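Long-range contacts in spore germination protein B3 (Bacillus subtilis subsp. subtilis, PDB 3N54), which takes part in the spore germination response to the mixture of L-asparagine, glucose, fructose and potassium ions, as a lipoprotein component of a germinant receptor: residues A[223-228]-A[277-282]; A[204-209]-A[249-254]. One frame throughout, in Å; residues are numbered along the deposited sequence.

Contact 1 (A[223-228]-A[277-282]); sequences HPITFE and ENIFEK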
ATOM      1  N   HIS A 223     -24.778  23.076   9.553  1.00 63.31           N
ATOM      2  CA  HIS A 223     -23.767  23.515  10.518  1.00 64.85           C
ATOM      3  C   HIS A 223     -22.647  22.499  10.658  1.00 62.74           C
ATOM      4  O   HIS A 223     -22.915  21.338  10.935  1.00 61.88           O
ATOM      5  CB  HIS A 223     -24.398  23.745  11.888  1.00 68.47           C
ATOM      6  CG  HIS A 223     -25.510  24.746  11.874  1.00 70.61           C
ATOM      7  ND1 HIS A 223     -25.319  26.060  11.507  1.00 71.83           N
ATOM      8  CD2 HIS A 223     -26.820  24.628  12.190  1.00 72.73           C
ATOM      9  CE1 HIS A 223     -26.468  26.708  11.592  1.00 73.97           C
ATOM     10  NE2 HIS A 223     -27.394  25.863  12.007  1.00 74.09           N
ATOM     11  N   PRO A 224     -21.384  22.931  10.475  1.00 62.53           N
ATOM     12  CA  PRO A 224     -20.265  22.001  10.612  1.00 61.10           C
ATOM     13  C   PRO A 224     -20.188  21.313  11.974  1.00 62.93           C
ATOM     14  O   PRO A 224     -20.312  21.962  13.010  1.00 66.35           O
ATOM     15  CB  PRO A 224     -19.039  22.898  10.409  1.00 61.65           C
ATOM     16  CG  PRO A 224     -19.516  23.983   9.549  1.00 62.38           C
ATOM     17  CD  PRO A 224     -20.940  24.235   9.953  1.00 63.66           C
ATOM     18  N   ILE A 225     -20.015  19.997  11.953  1.00 61.40           N
ATOM     19  CA  ILE A 225     -19.775  19.223  13.165  1.00 63.30           C
ATOM     20  C   ILE A 225     -18.661  18.228  12.868  1.00 61.41           C
ATOM     21  O   ILE A 225     -18.596  17.675  11.769  1.00 58.48           O
ATOM     22  CB  ILE A 225     -21.045  18.506  13.685  1.00 64.33           C
ATOM     23  CG1 ILE A 225     -21.683  17.631  12.601  1.00 61.31           C
ATOM     24  CG2 ILE A 225     -22.058  19.529  14.193  1.00 67.44           C
ATOM     25  CD1 ILE A 225     -22.876  16.833  13.089  1.00 62.33           C
ATOM     26  N   THR A 226     -17.772  18.034  13.834  1.00 63.75           N
ATOM     27  CA  THR A 226     -16.646  17.117  13.670  1.00 62.59           C
ATOM     28  C   THR A 226     -16.568  16.158  14.846  1.00 64.96           C
ATOM     29  O   THR A 226     -16.797  16.547  15.994  1.00 68.54           O
ATOM     30  CB  THR A 226     -15.313  17.875  13.528  1.00 63.09           C
ATOM     31  OG1 THR A 226     -15.348  18.683  12.348  1.00 61.71           O
ATOM     32  CG2 THR A 226     -14.160  16.913  13.410  1.00 61.85           C
ATOM     33  N   PHE A 227     -16.258  14.902  14.539  1.00 63.44           N
ATOM     34  CA  PHE A 227     -16.128  13.845  15.526  1.00 65.77           C
ATOM     35  C   PHE A 227     -14.705  13.291  15.467  1.00 65.53           C
ATOM     36  O   PHE A 227     -14.335  12.637  14.492  1.00 62.43           O
ATOM     37  CB  PHE A 227     -17.153  12.747  15.242  1.00 64.50           C
ATOM     38  CG  PHE A 227     -17.099  11.594  16.204  1.00 66.88           C
ATOM     39  CD1 PHE A 227     -17.767  11.654  17.415  1.00 71.05           C
ATOM     40  CD2 PHE A 227     -16.392  10.440  15.889  1.00 65.40           C
ATOM     41  CE1 PHE A 227     -17.727  10.587  18.304  1.00 73.47           C
ATOM     42  CE2 PHE A 227     -16.349   9.373  16.771  1.00 67.43           C
ATOM     43  CZ  PHE A 227     -17.019   9.446  17.980  1.00 71.64           C
ATOM     44  N   GLU A 228     -13.911  13.571  16.500  1.00 69.39           N
ATOM     45  CA  GLU A 228     -12.524  13.114  16.571  1.00 70.00           C
ATOM     46  C   GLU A 228     -12.444  11.812  17.362  1.00 71.52           C
ATOM     47  O   GLU A 228     -12.902  11.745  18.502  1.00 74.99           O
ATOM     48  CB  GLU A 228     -11.632  14.175  17.228  1.00 73.48           C
ATOM     49  CG  GLU A 228     -10.136  13.846  17.156  1.00 75.02           C
ATOM     50  CD  GLU A 228      -9.254  14.819  17.931  1.00 80.99           C
ATOM     51  OE1 GLU A 228      -9.761  15.530  18.827  1.00 85.98           O
ATOM     52  OE2 GLU A 228      -8.035  14.851  17.657  1.00 82.71           O
ATOM     53  N   GLU A 277     -24.699  11.679  17.123  1.00 77.54           N
ATOM     54  CA  GLU A 277     -24.110  10.351  17.005  1.00 75.74           C
ATOM     55  C   GLU A 277     -24.685   9.610  15.809  1.00 72.72           C
ATOM     56  O   GLU A 277     -23.947   8.981  15.048  1.00 69.42           O
ATOM     57  CB  GLU A 277     -24.348   9.545  18.282  1.00 80.20           C
ATOM     58  CG  GLU A 277     -23.488  10.007  19.437  1.00 82.87           C
ATOM     59  CD  GLU A 277     -23.920   9.469  20.790  1.00 88.28           C
ATOM     60  OE1 GLU A 277     -24.934   8.742  20.874  1.00 90.00           O
ATOM     61  OE2 GLU A 277     -23.233   9.790  21.779  1.00 90.80           O
ATOM     62  N   ASN A 278     -26.002   9.697  15.647  1.00 74.10           N
ATOM     63  CA  ASN A 278     -26.689   9.049  14.539  1.00 72.22           C
ATOM     64  C   ASN A 278     -26.208   9.586  13.190  1.00 67.40           C
ATOM     65  O   ASN A 278     -26.045   8.820  12.241  1.00 65.05           O
ATOM     66  CB  ASN A 278     -28.208   9.227  14.660  1.00 75.72           C
ATOM     67  CG  ASN A 278     -28.981   8.239  13.804  1.00 76.09           C
ATOM     68  OD1 ASN A 278     -28.823   7.025  13.946  1.00 78.74           O
ATOM     69  ND2 ASN A 278     -29.824   8.751  12.919  1.00 76.26           N
ATOM     70  N   ILE A 279     -25.976  10.897  13.118  1.00 66.20           N
ATOM     71  CA  ILE A 279     -25.495  11.534  11.891  1.00 62.25           C
ATOM     72  C   ILE A 279     -24.109  11.009  11.517  1.00 59.10           C
ATOM     73  O   ILE A 279     -23.872  10.652  10.364  1.00 56.48           O
ATOM     74  CB  ILE A 279     -25.449  13.072  12.018  1.00 62.63           C
ATOM     75  CG1 ILE A 279     -26.860  13.638  12.177  1.00 65.23           C
ATOM     76  CG2 ILE A 279     -24.798  13.692  10.793  1.00 59.11           C
ATOM     77  CD1 ILE A 279     -26.902  15.140  12.341  1.00 65.97           C
ATOM     78  N   PHE A 280     -23.203  10.957  12.491  1.00 59.51           N
ATOM     79  CA  PHE A 280     -21.853  10.445  12.257  1.00 57.04           C
ATOM     80  C   PHE A 280     -21.881   8.963  11.887  1.00 56.13           C
ATOM     81  O   PHE A 280     -21.170   8.531  10.984  1.00 53.56           O
ATOM     82  CB  PHE A 280     -20.969  10.624  13.495  1.00 58.79           C
ATOM     83  CG  PHE A 280     -20.700  12.057  13.867  1.00 59.46           C
ATOM     84  CD1 PHE A 280     -20.101  12.924  12.965  1.00 56.90           C
ATOM     85  CD2 PHE A 280     -20.996  12.524  15.141  1.00 62.84           C
ATOM     86  CE1 PHE A 280     -19.837  14.241  13.313  1.00 58.51           C
ATOM     87  CE2 PHE A 280     -20.730  13.837  15.498  1.00 64.12           C
ATOM     88  CZ  PHE A 280     -20.151  14.699  14.581  1.00 61.96           C
ATOM     89  N   GLU A 281     -22.701   8.193  12.600  1.00 58.89           N
ATOM     90  CA  GLU A 281     -22.846   6.755  12.356  1.00 58.86           C
ATOM     91  C   GLU A 281     -23.313   6.467  10.940  1.00 56.58           C
ATOM     92  O   GLU A 281     -22.722   5.637  10.245  1.00 54.95           O
ATOM     93  CB  GLU A 281     -23.842   6.140  13.343  1.00 62.96           C
ATOM     94  CG  GLU A 281     -23.309   5.968  14.758  1.00 65.80           C
ATOM     95  CD  GLU A 281     -24.418   5.843  15.799  1.00 70.76           C
ATOM     96  OE1 GLU A 281     -25.585   5.592  15.425  1.00 71.85           O
ATOM     97  OE2 GLU A 281     -24.119   6.000  16.999  1.00 73.51           O
ATOM     98  N   LYS A 282     -24.374   7.149  10.522  1.00 57.02           N
ATOM     99  CA  LYS A 282     -24.934   6.964   9.183  1.00 55.74           C
ATOM    100  C   LYS A 282     -23.936   7.335   8.090  1.00 52.16           C
ATOM    101  O   LYS A 282     -23.889   6.682   7.049  1.00 50.89           O
ATOM    102  CB  LYS A 282     -26.227   7.770   9.007  1.00 57.48           C
ATOM    103  CG  LYS A 282     -27.450   7.158   9.685  1.00 61.90           C
ATOM    104  CD  LYS A 282     -28.708   7.987   9.409  1.00 64.75           C
ATOM    105  CE  LYS A 282     -29.973   7.217   9.744  1.00 69.15           C
ATOM    106  NZ  LYS A 282     -31.207   7.965   9.372  1.00 71.10           N
TER

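Contact 2 (A[204-209]-A[249-254]); sequences LSWVMG and ISVKTK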
ATOM      1  N   LEU A 204     -12.369   2.722   5.497  1.00 41.54           N
ATOM      2  CA  LEU A 204     -12.138   1.281   5.488  1.00 42.65           C
ATOM      3  C   LEU A 204     -11.418   0.854   6.756  1.00 44.09           C
ATOM      4  O   LEU A 204     -11.807  -0.115   7.406  1.00 45.26           O
ATOM      5  CB  LEU A 204     -11.331   0.887   4.249  1.00 42.01           C
ATOM      6  CG  LEU A 204     -11.276  -0.593   3.893  1.00 42.96           C
ATOM      7  CD1 LEU A 204     -12.678  -1.192   3.799  1.00 42.54           C
ATOM      8  CD2 LEU A 204     -10.504  -0.769   2.585  1.00 42.14           C
ATOM      9  N   SER A 205     -10.385   1.602   7.122  1.00 44.82           N
ATOM     10  CA  SER A 205      -9.620   1.323   8.336  1.00 46.84           C
ATOM     11  C   SER A 205     -10.458   1.456   9.609  1.00 48.75           C
ATOM     12  O   SER A 205     -10.234   0.730  10.581  1.00 50.49           O
ATOM     13  CB  SER A 205      -8.422   2.265   8.426  1.00 47.15           C
ATOM     14  OG  SER A 205      -7.668   1.998   9.600  1.00 50.99           O
ATOM     15  N   TRP A 206     -11.409   2.394   9.594  1.00 48.79           N
ATOM     16  CA  TRP A 206     -12.293   2.663  10.730  1.00 50.80           C
ATOM     17  C   TRP A 206     -13.215   1.481  10.980  1.00 52.11           C
ATOM     18  O   TRP A 206     -13.343   1.002  12.109  1.00 54.69           O
ATOM     19  CB  TRP A 206     -13.138   3.912  10.443  1.00 50.33           C
ATOM     20  CG  TRP A 206     -13.806   4.573  11.622  1.00 52.71           C
ATOM     21  CD1 TRP A 206     -14.403   3.969  12.693  1.00 55.55           C
ATOM     22  CD2 TRP A 206     -14.002   5.982  11.800  1.00 53.21           C
ATOM     23  NE1 TRP A 206     -14.929   4.919  13.539  1.00 57.39           N
ATOM     24  CE2 TRP A 206     -14.694   6.160  13.014  1.00 55.48           C
ATOM     25  CE3 TRP A 206     -13.642   7.111  11.055  1.00 51.97           C
ATOM     26  CZ2 TRP A 206     -15.035   7.422  13.501  1.00 57.68           C
ATOM     27  CZ3 TRP A 206     -13.984   8.366  11.539  1.00 53.40           C
ATOM     28  CH2 TRP A 206     -14.676   8.511  12.751  1.00 56.13           C
ATOM     29  N   VAL A 207     -13.865   1.026   9.917  1.00 51.03           N
ATOM     30  CA  VAL A 207     -14.822  -0.071   9.997  1.00 52.68           C
ATOM     31  C   VAL A 207     -14.128  -1.400  10.320  1.00 54.25           C
ATOM     32  O   VAL A 207     -14.672  -2.214  11.064  1.00 56.67           O
ATOM     33  CB  VAL A 207     -15.643  -0.185   8.692  1.00 51.28           C
ATOM     34  CG1 VAL A 207     -16.592  -1.374   8.741  1.00 53.19           C
ATOM     35  CG2 VAL A 207     -16.431   1.106   8.451  1.00 51.18           C
ATOM     36  N   MET A 208     -12.926  -1.603   9.783  1.00 53.35           N
ATOM     37  CA  MET A 208     -12.167  -2.830  10.034  1.00 54.93           C
ATOM     38  C   MET A 208     -11.481  -2.844  11.401  1.00 57.63           C
ATOM     39  O   MET A 208     -10.983  -3.882  11.825  1.00 59.13           O
ATOM     40  CB  MET A 208     -11.129  -3.053   8.931  1.00 53.06           C
ATOM     41  CG  MET A 208     -11.736  -3.269   7.552  1.00 51.87           C
ATOM     42  SD  MET A 208     -12.860  -4.672   7.461  1.00 54.87           S
ATOM     43  CE  MET A 208     -11.729  -6.009   7.841  1.00 54.38           C
ATOM     44  N   GLY A 209     -11.442  -1.701  12.086  1.00 58.65           N
ATOM     45  CA  GLY A 209     -10.876  -1.639  13.438  1.00 61.63           C
ATOM     46  C   GLY A 209      -9.373  -1.432  13.517  1.00 61.62           C
ATOM     47  O   GLY A 209      -8.799  -1.490  14.599  1.00 64.42           O
ATOM     48  N   ILE A 249     -20.748  -6.741  10.887  1.00 73.77           N
ATOM     49  CA  ILE A 249     -19.681  -5.916  11.421  1.00 71.24           C
ATOM     50  C   ILE A 249     -20.242  -4.924  12.426  1.00 72.60           C
ATOM     51  O   ILE A 249     -21.177  -4.179  12.125  1.00 72.38           O
ATOM     52  CB  ILE A 249     -18.956  -5.153  10.303  1.00 66.73           C
ATOM     53  CG1 ILE A 249     -18.336  -6.146   9.314  1.00 65.59           C
ATOM     54  CG2 ILE A 249     -17.899  -4.224  10.891  1.00 65.03           C
ATOM     55  CD1 ILE A 249     -17.447  -5.508   8.262  1.00 61.79           C
ATOM     56  N   SER A 250     -19.663  -4.928  13.619  1.00 74.25           N
ATOM     57  CA  SER A 250     -20.056  -4.033  14.687  1.00 76.52           C
ATOM     58  C   SER A 250     -18.922  -3.056  14.924  1.00 74.08           C
ATOM     59  O   SER A 250     -17.775  -3.467  15.057  1.00 73.81           O
ATOM     60  CB  SER A 250     -20.347  -4.826  15.961  1.00 81.84           C
ATOM     61  OG  SER A 250     -20.804  -3.980  16.998  1.00 85.01           O
ATOM     62  N   VAL A 251     -19.236  -1.765  14.958  1.00 73.09           N
ATOM     63  CA  VAL A 251     -18.238  -0.730  15.197  1.00 71.19           C
ATOM     64  C   VAL A 251     -18.657   0.094  16.407  1.00 74.56           C
ATOM     65  O   VAL A 251     -19.746   0.666  16.430  1.00 75.65           O
ATOM     66  CB  VAL A 251     -18.062   0.202  13.969  1.00 66.97           C
ATOM     67  CG1 VAL A 251     -17.100   1.335  14.282  1.00 65.58           C
ATOM     68  CG2 VAL A 251     -17.578  -0.584  12.761  1.00 63.46           C
ATOM     69  N   LYS A 252     -17.795   0.126  17.417  1.00 76.68           N
ATOM     70  CA  LYS A 252     -18.011   0.935  18.605  1.00 80.38           C
ATOM     71  C   LYS A 252     -16.863   1.926  18.704  1.00 78.85           C
ATOM     72  O   LYS A 252     -15.704   1.527  18.794  1.00 78.30           O
ATOM     73  CB  LYS A 252     -18.090   0.060  19.856  1.00 85.67           C
ATOM     74  CG  LYS A 252     -19.350  -0.793  19.932  1.00 88.67           C
ATOM     75  CD  LYS A 252     -19.458  -1.527  21.266  1.00 95.27           C
ATOM     76  CE  LYS A 252     -20.814  -2.203  21.423  1.00 99.14           C
ATOM     77  NZ  LYS A 252     -20.992  -2.811  22.775  1.00106.19           N
ATOM     78  N   THR A 253     -17.191   3.214  18.675  1.00 78.61           N
ATOM     79  CA  THR A 253     -16.190   4.271  18.686  1.00 77.61           C
ATOM     80  C   THR A 253     -16.536   5.353  19.701  1.00 81.72           C
ATOM     81  O   THR A 253     -17.681   5.794  19.779  1.00 82.95           O
ATOM     82  CB  THR A 253     -16.076   4.934  17.295  1.00 72.73           C
ATOM     83  OG1 THR A 253     -15.998   3.925  16.281  1.00 69.29           O
ATOM     84  CG2 THR A 253     -14.850   5.838  17.216  1.00 71.27           C
ATOM     85  N   LYS A 254     -15.540   5.767  20.478  1.00 84.42           N
ATOM     86  CA  LYS A 254     -15.678   6.862  21.425  1.00 88.67           C
ATOM     87  C   LYS A 254     -14.871   8.031  20.879  1.00 86.79           C
ATOM     88  O   LYS A 254     -13.773   7.831  20.355  1.00 84.16           O
ATOM     89  CB  LYS A 254     -15.173   6.456  22.810  1.00 94.11           C
ATOM     90  CG  LYS A 254     -15.991   5.359  23.479  1.00 97.73           C
ATOM     91  CD  LYS A 254     -15.469   5.057  24.881  1.00104.21           C
ATOM     92  CE  LYS A 254     -16.354   4.063  25.625  1.00108.72           C
ATOM     93  NZ  LYS A 254     -15.840   3.770  26.997  1.00115.17           N
TER

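Contact 1 (A[223-228]-A[277-282])
Phe280 of the helix meets Phe227 and Ile225 of the strand. CB of Phe227 sits over the centre of the Phe280 ring, 3.5 Å from the centroid and almost on the ring normal. This is a CH-pi contact made by a methylene group. The Phe227 ring itself is turned at 39° to that of Phe280, and the centroids lie 5.3 Å apart. CG of Phe227 is anti to the backbone N (chi1 180°). This puts CG on the side of the carbonyl carbon and leaves CB as the group over the Phe280 face, with the ring turning off past it. CD1 of Phe227 still lies 4.0 Å from CD2 of Phe280. The far end of the Phe280 ring reaches the strand. Its CZ lies 3.8 Å from Ile225 CD1 and 3.9 Å from the carbonyl carbon of Thr226. The Ile225 O lies at the ring edge, in its plane. CD1 of Ile225 also comes within 4.3 Å of CG2 of Ile279, which adds a looser apolar contact. No hydrogen bond links the two segments.

Further out, Phe340 of strand 333-342 packs on both Phe227 and Phe280. Thr218 of strand 215-220 touches Ile225 and Phe280. On the helix, Glu277 OE2 and Glu281 OE2 accept hydrogen bonds from the backbone N of Ile342 and Phe340. These bonds tie the same helical turn to strand 333-342. The strand and helix segments cross at -74°, with their axes 9.8 Å apart. This is a helix-on-sheet (alpha+beta) layer: helix 271-299 packs across a face of the mixed, mostly antiparallel sheet in the C-terminal GerAC-like region.

Contact 2 (A[204-209]-A[249-254])
Val207 of the helix meets Ile249 and Val251 of the strand in the apolar centre. CG1 of Val207 lies 3.8 Å from CG2 of Ile249, and the two side chains cross at about a right angle. CG2 of Val251 packs closer to the backbone, 3.7 Å from the carbonyl O of Val207. CG1 of Val251 lies 4.1 Å from CD1 of Trp206. Val288 of helix 271-299 also touches Val207.

The polar edge is at Thr253. Trp206 NE1 donates a hydrogen bond of 3.1 Å to Thr253 OG1. The bond is fairly straight, at 164°, and OG1 lies near the indole plane. CG of Trp206 is anti to the backbone N (chi1 -163°), which brings it closer to Thr253 than CB is. CG2 of Thr253 adds an apolar touch, 4.0 Å from CZ2 of Trp206. Two partners hold Thr253 OG1: the indole N-H and Ser232 OG. Val207 O is bonded to Thr234 OG1. Ser232 and Thr234 both lie on strand 223-240.

The touching residues are all buried, and the bond to Thr253 OG1 satisfies the indole N-H there. With Ser232 holding Thr253 and the Phe340 ring meeting the indole, this bond probably helps fix the rotation of the ring.

In the fold
Both contacts are buried, and both set a helix against the same mixed sheet. Contact 1 uses helix 271-299 and strand 223-240. Contact 2 uses helix 198-208 and the neighbouring strand 245-258. Their centres are about 15 Å apart, and their segments alternate along the chain. They touch through Phe227, whose CE2 lies 3.9 Å from Thr253 CG2 and 4.0 Å from Trp206 CZ2. Phe340 also joins them, since it meets side chains of both. The chemistry differs. Contact 1 is aromatic and aliphatic, and no polar bond crosses it. Contact 2, nearer the centre of the chain, includes a buried indole hydrogen bond.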